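Local coordinates for protein glycerol dehydratase (Clostridium butyricum, PDB 1R9D) that dehydrates glycerol without coenzyme B12, probably by the glycyl-radical chemistry of its enzyme family, at residues Tyr169-Arg174 against Asn178-Glu183; Ser250-Glu255 against Ala263-Trp268; Phe269-Ile274 against Ile316-Ile321. All blocks are in the same frame, centred on the assembly; numbering follows the deposited sequence.

How the interactions relate
All three contacts lie on the same side of the chain's centre, and the later two share helix 260-277. Interaction 1 joins two parts of helix 169-190 and is partly buried, with a salt bridge beside an apolar patch. Interaction 2, equally about 26 Å from the chain's centre, is mostly buried and has no hydrogen bond between its segments. Interaction 3 is innermost, about 15 Å from that centre, and wholly buried; aliphatic tips pack on a histidine whose nitrogens bond elsewhere. Residues of the segments tie them together: N178 N of interaction 1 probably bonds G254 O of interaction 2, and Y169 OH probably bonds H271 ND1 of interaction 3, while W268 packs on K317, L318 and I321.

Interaction 1. Residues Tyr169-Arg174 against Asn178-Glu183; sequences YGKVLR and NGIINE
K171 and E183 supply the polar part of this contact, a salt bridge in which K171 NZ stands 2.6 Å from E183 OE1. The ammonium group lies on the syn side of OE1, but E183 OE2 remains 3.6 Å from K171 NZ, so a single oxygen makes the hydrogen bond. To reach it the lysine is fully stretched, with CG anti to the backbone N (chi1 -180°) and all later torsions trans, and its chain meets the glutamate at about a right angle.

Both segments belong to helix 169-190, yet the axes of the two short segments make an angle of 99° and come within 9.3 Å. Consecutive parts of a straight helix would be nearly collinear, so this is a sharply kinked helix. Backbone hydrogen bonds between L173 and A257 and between N178 and G254 flank the bend.

Apolar contacts lie between the two arms. I180 CD1 lies 4.3 Å from V172 CG2, and the same methyl is 4.2 Å from K171 CE, along the stem of the salt-bridging lysine. The CB of I180 does not point at the other segment; its CG1-CD1 branch turns inward. Beyond these segments, I180 also touches C212 of helix 197-230, and V172 touches I270.

Interaction 2. Residues Ser250-Glu255 against Ala263-Trp268; sequences SKVSGE and ACQLFW
V252 and L266 form the nearest CA pair, 6.0 Å apart, where segment 250-255 passes beside helix 260-277. Both residues direct CB at the opposing segment, and V252 CB comes to 4.0 Å from L266 CB, so the side chains meet at their roots. With CG of L266 set anti to its own nitrogen (chi1 -179°), the two methyls rest on main-chain oxygens: L266 CD1 is 3.7 Å from V252 O, and L266 CD2 is 3.8 Å from E255 O. The leucine thus spreads over the turn that follows V252, and these are van der Waals contacts, for no hydrogen bond crosses between the segments.

Q265 adds a looser edge, its CG 4.5 Å from V252 CG2. Its chain then bends (chi2 64°) and carries the amide away from this contact, where NE2 bonds V73 O.

The turn itself is held by local bonds. S253 OG donates to S250 O at 2.6 Å, approaching from 47° above the carbonyl plane, while E255 N bonds K251 O at 3.2 Å.

This is plain packing of the end of helix 236-252 on helix 260-277 in the helical, pyruvate formate lyase-like part of the chain. It joins two consecutive helices across the short connection between them, which a salt bridge from K251 to E262 also spans. S253 faces V219 and N220 of helix 197-230. A263 and F267 pack against helix 288-298, and C264 touches L310 and I314 of helix 304-317.

Interaction 3. Residues Phe269-Ile274 against Ile316-Ile321; sequences FIHAII and IKLNDI
L318 is the first residue of 316-321 to meet H271: its CD2 methyl lies 3.6 Å from H271 NE2 and 3.9 Å from H271 CD2. The methyl approaches the imidazole obliquely, and the two side chains cross at about a right angle. Although CB of L318 does not aim at the other helix, the end of its chain swings closer. Its carbonyl oxygen accepts a hydrogen bond from Q340 NE2, and OE1 of the same amide bonds H271 NE2. Q340 thus bridges the two segments where they share no direct hydrogen bond.

N319 follows, its ND2 bonding Q373 O and W315 O. K317 NZ makes a weak hydrogen bond, part of a salt bridge, with D320 OD1 at 3.4 Å; D320 OD1 also forms a salt bridge with R67. Backbone bonds N319 N to I316 O and D320 N to K317 O, both 2.9 Å, keep this part of the chain tightly turned.

I321 completes the contact, its CD1 lying near the ring plane at the edge of H271, 4.1 Å from H271 CD2. The imidazole reaches both residues with CG anti to the backbone N (chi1 -166°), and hydrogen bonds at both ring nitrogens, to Q340 and Y169, fix its rotation. The H271 side chain is about 13 Å from the bound glycerol, so the contact lies outside the immediate shell of the substrate.

Around this buried joint, I316 faces helix 11-22 and I270 leans on helix 169-190, while Q340 immediately precedes strand 341-344, outermost within this chain in a mixed sheet.

Interaction 1. Residues Tyr169-Arg174 against Asn178-Glu183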
# COMPACT_ATOMS: atom_id res chain seq x y z
N TYR A 169 -8.88 27.26 -6.36
CA TYR A 169 -8.03 28.42 -6.64
C TYR A 169 -8.38 29.58 -5.71
O TYR A 169 -7.49 30.27 -5.21
CB TYR A 169 -8.20 28.90 -8.09
CG TYR A 169 -7.69 27.95 -9.16
CD1 TYR A 169 -8.55 27.04 -9.78
CD2 TYR A 169 -6.35 27.98 -9.57
CE1 TYR A 169 -8.09 26.19 -10.79
CE2 TYR A 169 -5.88 27.13 -10.58
CZ TYR A 169 -6.76 26.24 -11.19
OH TYR A 169 -6.31 25.42 -12.20
N GLY A 170 -9.67 29.80 -5.50
CA GLY A 170 -10.12 30.89 -4.65
C GLY A 170 -9.57 30.85 -3.24
O GLY A 170 -9.24 31.89 -2.67
N LYS A 171 -9.46 29.65 -2.68
CA LYS A 171 -8.95 29.49 -1.33
C LYS A 171 -7.47 29.85 -1.23
O LYS A 171 -7.07 30.58 -0.33
CB LYS A 171 -9.14 28.06 -0.84
CG LYS A 171 -8.64 27.81 0.57
CD LYS A 171 -8.88 26.36 0.98
CE LYS A 171 -8.42 26.09 2.41
NZ LYS A 171 -8.63 24.66 2.78
N VAL A 172 -6.67 29.33 -2.15
CA VAL A 172 -5.24 29.61 -2.13
C VAL A 172 -4.95 31.08 -2.42
O VAL A 172 -4.00 31.65 -1.87
CB VAL A 172 -4.48 28.74 -3.16
CG1 VAL A 172 -2.98 29.01 -3.05
CG2 VAL A 172 -4.77 27.26 -2.90
N LEU A 173 -5.75 31.71 -3.27
CA LEU A 173 -5.56 33.12 -3.57
C LEU A 173 -5.76 33.94 -2.30
O LEU A 173 -5.10 34.95 -2.09
CB LEU A 173 -6.56 33.59 -4.65
CG LEU A 173 -6.24 33.20 -6.09
CD1 LEU A 173 -7.41 33.57 -7.00
CD2 LEU A 173 -4.98 33.91 -6.55
N ARG A 174 -6.67 33.47 -1.45
CA ARG A 174 -6.96 34.17 -0.20
C ARG A 174 -5.94 33.94 0.91
O ARG A 174 -5.48 34.90 1.53
CB ARG A 174 -8.35 33.77 0.32
CG ARG A 174 -8.77 34.53 1.56
CD ARG A 174 -10.13 34.10 2.09
NE ARG A 174 -10.08 32.83 2.81
CZ ARG A 174 -10.59 31.69 2.35
NH1 ARG A 174 -11.19 31.65 1.17
NH2 ARG A 174 -10.51 30.58 3.08
N ASN A 178 1.19 29.75 2.47
CA ASN A 178 1.42 29.72 3.92
C ASN A 178 0.14 29.27 4.62
O ASN A 178 0.19 28.56 5.63
CB ASN A 178 1.81 31.10 4.47
CG ASN A 178 3.19 31.54 4.03
OD1 ASN A 178 4.09 30.73 3.86
ND2 ASN A 178 3.36 32.85 3.88
N GLY A 179 -1.00 29.71 4.09
CA GLY A 179 -2.29 29.36 4.68
C GLY A 179 -2.58 27.88 4.63
O GLY A 179 -3.16 27.31 5.56
N ILE A 180 -2.17 27.24 3.54
CA ILE A 180 -2.36 25.81 3.35
C ILE A 180 -1.46 25.07 4.34
O ILE A 180 -1.88 24.13 5.02
CB ILE A 180 -2.02 25.39 1.90
CG1 ILE A 180 -2.92 26.14 0.92
CG2 ILE A 180 -2.20 23.88 1.74
CD1 ILE A 180 -4.42 25.92 1.15
N ILE A 181 -0.20 25.50 4.40
CA ILE A 181 0.76 24.89 5.32
C ILE A 181 0.23 24.97 6.75
O ILE A 181 0.28 24.00 7.49
CB ILE A 181 2.13 25.61 5.25
CG1 ILE A 181 2.76 25.39 3.88
CG2 ILE A 181 3.05 25.08 6.35
CD1 ILE A 181 4.07 26.12 3.67
N ASN A 182 -0.30 26.13 7.12
CA ASN A 182 -0.82 26.30 8.48
C ASN A 182 -2.03 25.43 8.76
O ASN A 182 -2.22 24.98 9.89
CB ASN A 182 -1.14 27.77 8.77
CG ASN A 182 0.12 28.62 8.86
OD1 ASN A 182 1.17 28.14 9.29
ND2 ASN A 182 0.01 29.88 8.47
N GLU A 183 -2.85 25.18 7.74
CA GLU A 183 -4.02 24.33 7.93
C GLU A 183 -3.55 22.89 8.13
O GLU A 183 -4.13 22.14 8.92
CB GLU A 183 -4.95 24.41 6.72
CG GLU A 183 -6.10 23.41 6.78
CD GLU A 183 -7.23 23.75 5.82
OE1 GLU A 183 -6.94 24.07 4.65
OE2 GLU A 183 -8.40 23.68 6.24

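Interaction 2. Residues Ser250-Glu255 against Ala263-Trp268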
# COMPACT_ATOMS: atom_id res chain seq x y z
N SER A 250 7.76 38.03 -4.78
CA SER A 250 8.25 37.94 -3.41
C SER A 250 7.11 37.89 -2.40
O SER A 250 7.19 37.18 -1.40
CB SER A 250 9.16 39.13 -3.08
OG SER A 250 10.41 38.99 -3.73
N LYS A 251 6.04 38.63 -2.66
CA LYS A 251 4.90 38.64 -1.76
C LYS A 251 4.05 37.37 -1.86
O LYS A 251 3.81 36.70 -0.86
CB LYS A 251 4.00 39.85 -2.00
CG LYS A 251 2.77 39.82 -1.12
CD LYS A 251 1.77 40.89 -1.47
CE LYS A 251 0.52 40.72 -0.60
NZ LYS A 251 -0.49 41.78 -0.85
N VAL A 252 3.58 37.05 -3.07
CA VAL A 252 2.74 35.87 -3.25
C VAL A 252 3.50 34.55 -3.17
O VAL A 252 2.92 33.49 -3.42
CB VAL A 252 1.96 35.92 -4.59
CG1 VAL A 252 1.16 37.21 -4.66
CG2 VAL A 252 2.92 35.81 -5.77
N SER A 253 4.78 34.61 -2.83
CA SER A 253 5.56 33.39 -2.71
C SER A 253 4.91 32.53 -1.63
O SER A 253 4.85 31.30 -1.75
CB SER A 253 7.02 33.70 -2.35
OG SER A 253 7.10 34.56 -1.22
N GLY A 254 4.41 33.17 -0.58
CA GLY A 254 3.76 32.45 0.50
C GLY A 254 2.47 33.08 0.98
O GLY A 254 1.60 32.39 1.51
N GLU A 255 2.34 34.39 0.79
CA GLU A 255 1.14 35.09 1.22
C GLU A 255 0.05 35.06 0.15
O GLU A 255 0.30 34.72 -1.00
CB GLU A 255 1.48 36.55 1.55
CG GLU A 255 2.36 36.72 2.78
CD GLU A 255 2.91 38.12 2.91
OE1 GLU A 255 3.76 38.51 2.08
OE2 GLU A 255 2.50 38.83 3.85
N ALA A 263 -3.17 38.70 -7.69
CA ALA A 263 -4.09 37.58 -7.87
C ALA A 263 -3.79 36.85 -9.18
O ALA A 263 -3.76 35.62 -9.22
CB ALA A 263 -5.54 38.07 -7.86
N CYS A 264 -3.54 37.61 -10.25
CA CYS A 264 -3.22 37.01 -11.55
C CYS A 264 -1.93 36.20 -11.52
O CYS A 264 -1.85 35.11 -12.09
CB CYS A 264 -3.11 38.09 -12.64
SG CYS A 264 -4.68 38.83 -13.14
N GLN A 265 -0.91 36.73 -10.86
CA GLN A 265 0.37 36.03 -10.79
C GLN A 265 0.30 34.79 -9.91
O GLN A 265 0.86 33.76 -10.25
CB GLN A 265 1.47 36.96 -10.28
CG GLN A 265 2.84 36.29 -10.20
CD GLN A 265 3.36 35.85 -11.56
OE1 GLN A 265 3.81 36.68 -12.36
NE2 GLN A 265 3.28 34.56 -11.84
N LEU A 266 -0.38 34.89 -8.77
CA LEU A 266 -0.50 33.75 -7.87
C LEU A 266 -1.34 32.66 -8.52
O LEU A 266 -1.06 31.46 -8.38
CB LEU A 266 -1.12 34.19 -6.53
CG LEU A 266 -1.30 33.11 -5.46
CD1 LEU A 266 -0.02 32.30 -5.30
CD2 LEU A 266 -1.69 33.76 -4.15
N PHE A 267 -2.37 33.07 -9.26
CA PHE A 267 -3.22 32.12 -9.96
C PHE A 267 -2.35 31.27 -10.88
O PHE A 267 -2.41 30.04 -10.85
CB PHE A 267 -4.27 32.83 -10.82
CG PHE A 267 -4.89 31.96 -11.87
CD1 PHE A 267 -5.87 31.03 -11.53
CD2 PHE A 267 -4.43 32.00 -13.18
CE1 PHE A 267 -6.40 30.17 -12.49
CE2 PHE A 267 -4.94 31.15 -14.15
CZ PHE A 267 -5.93 30.23 -13.80
N TRP A 268 -1.52 31.93 -11.69
CA TRP A 268 -0.67 31.19 -12.61
C TRP A 268 0.32 30.26 -11.92
O TRP A 268 0.57 29.17 -12.41
CB TRP A 268 0.08 32.15 -13.56
CG TRP A 268 0.92 31.39 -14.53
CD1 TRP A 268 2.29 31.32 -14.57
CD2 TRP A 268 0.45 30.48 -15.54
NE1 TRP A 268 2.69 30.43 -15.53
CE2 TRP A 268 1.58 29.90 -16.14
CE3 TRP A 268 -0.83 30.10 -15.98
CZ2 TRP A 268 1.48 28.95 -17.17
CZ3 TRP A 268 -0.93 29.16 -17.01
CH2 TRP A 268 0.22 28.59 -17.59

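Interaction 3. Residues Phe269-Ile274 against Ile316-Ile321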
# COMPACT_ATOMS: atom_id res chain seq x y z
N PHE A 269 0.89 30.68 -10.79
CA PHE A 269 1.83 29.80 -10.09
C PHE A 269 1.11 28.55 -9.59
O PHE A 269 1.65 27.45 -9.66
CB PHE A 269 2.51 30.52 -8.92
CG PHE A 269 3.70 31.36 -9.32
CD1 PHE A 269 4.72 30.80 -10.09
CD2 PHE A 269 3.79 32.69 -8.93
CE1 PHE A 269 5.83 31.57 -10.46
CE2 PHE A 269 4.90 33.46 -9.29
CZ PHE A 269 5.92 32.90 -10.06
N ILE A 270 -0.10 28.72 -9.08
CA ILE A 270 -0.86 27.56 -8.61
C ILE A 270 -1.06 26.61 -9.79
O ILE A 270 -0.75 25.42 -9.72
CB ILE A 270 -2.26 27.97 -8.09
CG1 ILE A 270 -2.12 28.82 -6.82
CG2 ILE A 270 -3.09 26.73 -7.80
CD1 ILE A 270 -3.41 29.50 -6.41
N HIS A 271 -1.59 27.16 -10.89
CA HIS A 271 -1.85 26.38 -12.09
C HIS A 271 -0.59 25.73 -12.65
O HIS A 271 -0.57 24.54 -12.97
CB HIS A 271 -2.48 27.28 -13.16
CG HIS A 271 -3.09 26.53 -14.31
ND1 HIS A 271 -4.34 25.96 -14.25
CD2 HIS A 271 -2.60 26.23 -15.54
CE1 HIS A 271 -4.60 25.35 -15.39
NE2 HIS A 271 -3.56 25.50 -16.19
N ALA A 272 0.48 26.51 -12.75
CA ALA A 272 1.74 25.99 -13.28
C ALA A 272 2.32 24.83 -12.47
O ALA A 272 2.69 23.81 -13.04
CB ALA A 272 2.76 27.13 -13.39
N ILE A 273 2.40 24.99 -11.15
CA ILE A 273 2.97 23.95 -10.32
C ILE A 273 2.18 22.64 -10.37
O ILE A 273 2.75 21.56 -10.26
CB ILE A 273 3.14 24.44 -8.86
CG1 ILE A 273 4.05 25.68 -8.85
CG2 ILE A 273 3.74 23.34 -7.99
CD1 ILE A 273 4.13 26.39 -7.53
N ILE A 274 0.87 22.73 -10.56
CA ILE A 274 0.06 21.52 -10.67
C ILE A 274 0.59 20.71 -11.86
O ILE A 274 0.73 19.49 -11.78
CB ILE A 274 -1.43 21.85 -10.92
CG1 ILE A 274 -2.06 22.42 -9.65
CG2 ILE A 274 -2.17 20.59 -11.36
CD1 ILE A 274 -3.50 22.86 -9.80
N ILE A 316 -2.31 33.87 -22.78
CA ILE A 316 -1.12 33.42 -23.49
C ILE A 316 -0.35 32.34 -22.72
O ILE A 316 0.10 31.36 -23.31
CB ILE A 316 -0.19 34.61 -23.82
CG1 ILE A 316 -0.90 35.56 -24.80
CG2 ILE A 316 1.11 34.10 -24.42
CD1 ILE A 316 -0.12 36.81 -25.15
N LYS A 317 -0.22 32.51 -21.41
CA LYS A 317 0.49 31.52 -20.59
C LYS A 317 -0.18 30.15 -20.67
O LYS A 317 0.49 29.12 -20.70
CB LYS A 317 0.56 31.97 -19.12
CG LYS A 317 1.40 33.23 -18.87
CD LYS A 317 2.82 33.07 -19.39
CE LYS A 317 3.55 31.92 -18.74
NZ LYS A 317 4.91 31.70 -19.34
N LEU A 318 -1.51 30.14 -20.71
CA LEU A 318 -2.24 28.88 -20.79
C LEU A 318 -1.94 28.13 -22.10
O LEU A 318 -2.22 26.95 -22.23
CB LEU A 318 -3.75 29.13 -20.66
CG LEU A 318 -4.23 29.54 -19.26
CD1 LEU A 318 -5.56 30.25 -19.35
CD2 LEU A 318 -4.32 28.30 -18.37
N ASN A 319 -1.35 28.84 -23.06
CA ASN A 319 -1.00 28.24 -24.35
C ASN A 319 0.47 27.80 -24.35
O ASN A 319 0.95 27.19 -25.31
CB ASN A 319 -1.23 29.24 -25.48
CG ASN A 319 -2.69 29.37 -25.87
OD1 ASN A 319 -3.21 28.56 -26.63
ND2 ASN A 319 -3.36 30.38 -25.33
N ASP A 320 1.17 28.09 -23.27
CA ASP A 320 2.58 27.75 -23.16
C ASP A 320 2.80 26.29 -22.76
O ASP A 320 3.82 25.69 -23.09
CB ASP A 320 3.26 28.66 -22.15
CG ASP A 320 4.77 28.70 -22.32
OD1 ASP A 320 5.47 29.06 -21.34
OD2 ASP A 320 5.24 28.38 -23.43
N ILE A 321 1.83 25.73 -22.05
CA ILE A 321 1.92 24.34 -21.60
C ILE A 321 1.61 23.35 -22.71
O ILE A 321 0.68 23.56 -23.50
CB ILE A 321 0.95 24.11 -20.42
CG1 ILE A 321 1.27 25.10 -19.29
CG2 ILE A 321 1.06 22.67 -19.92
CD1 ILE A 321 0.39 24.97 -18.07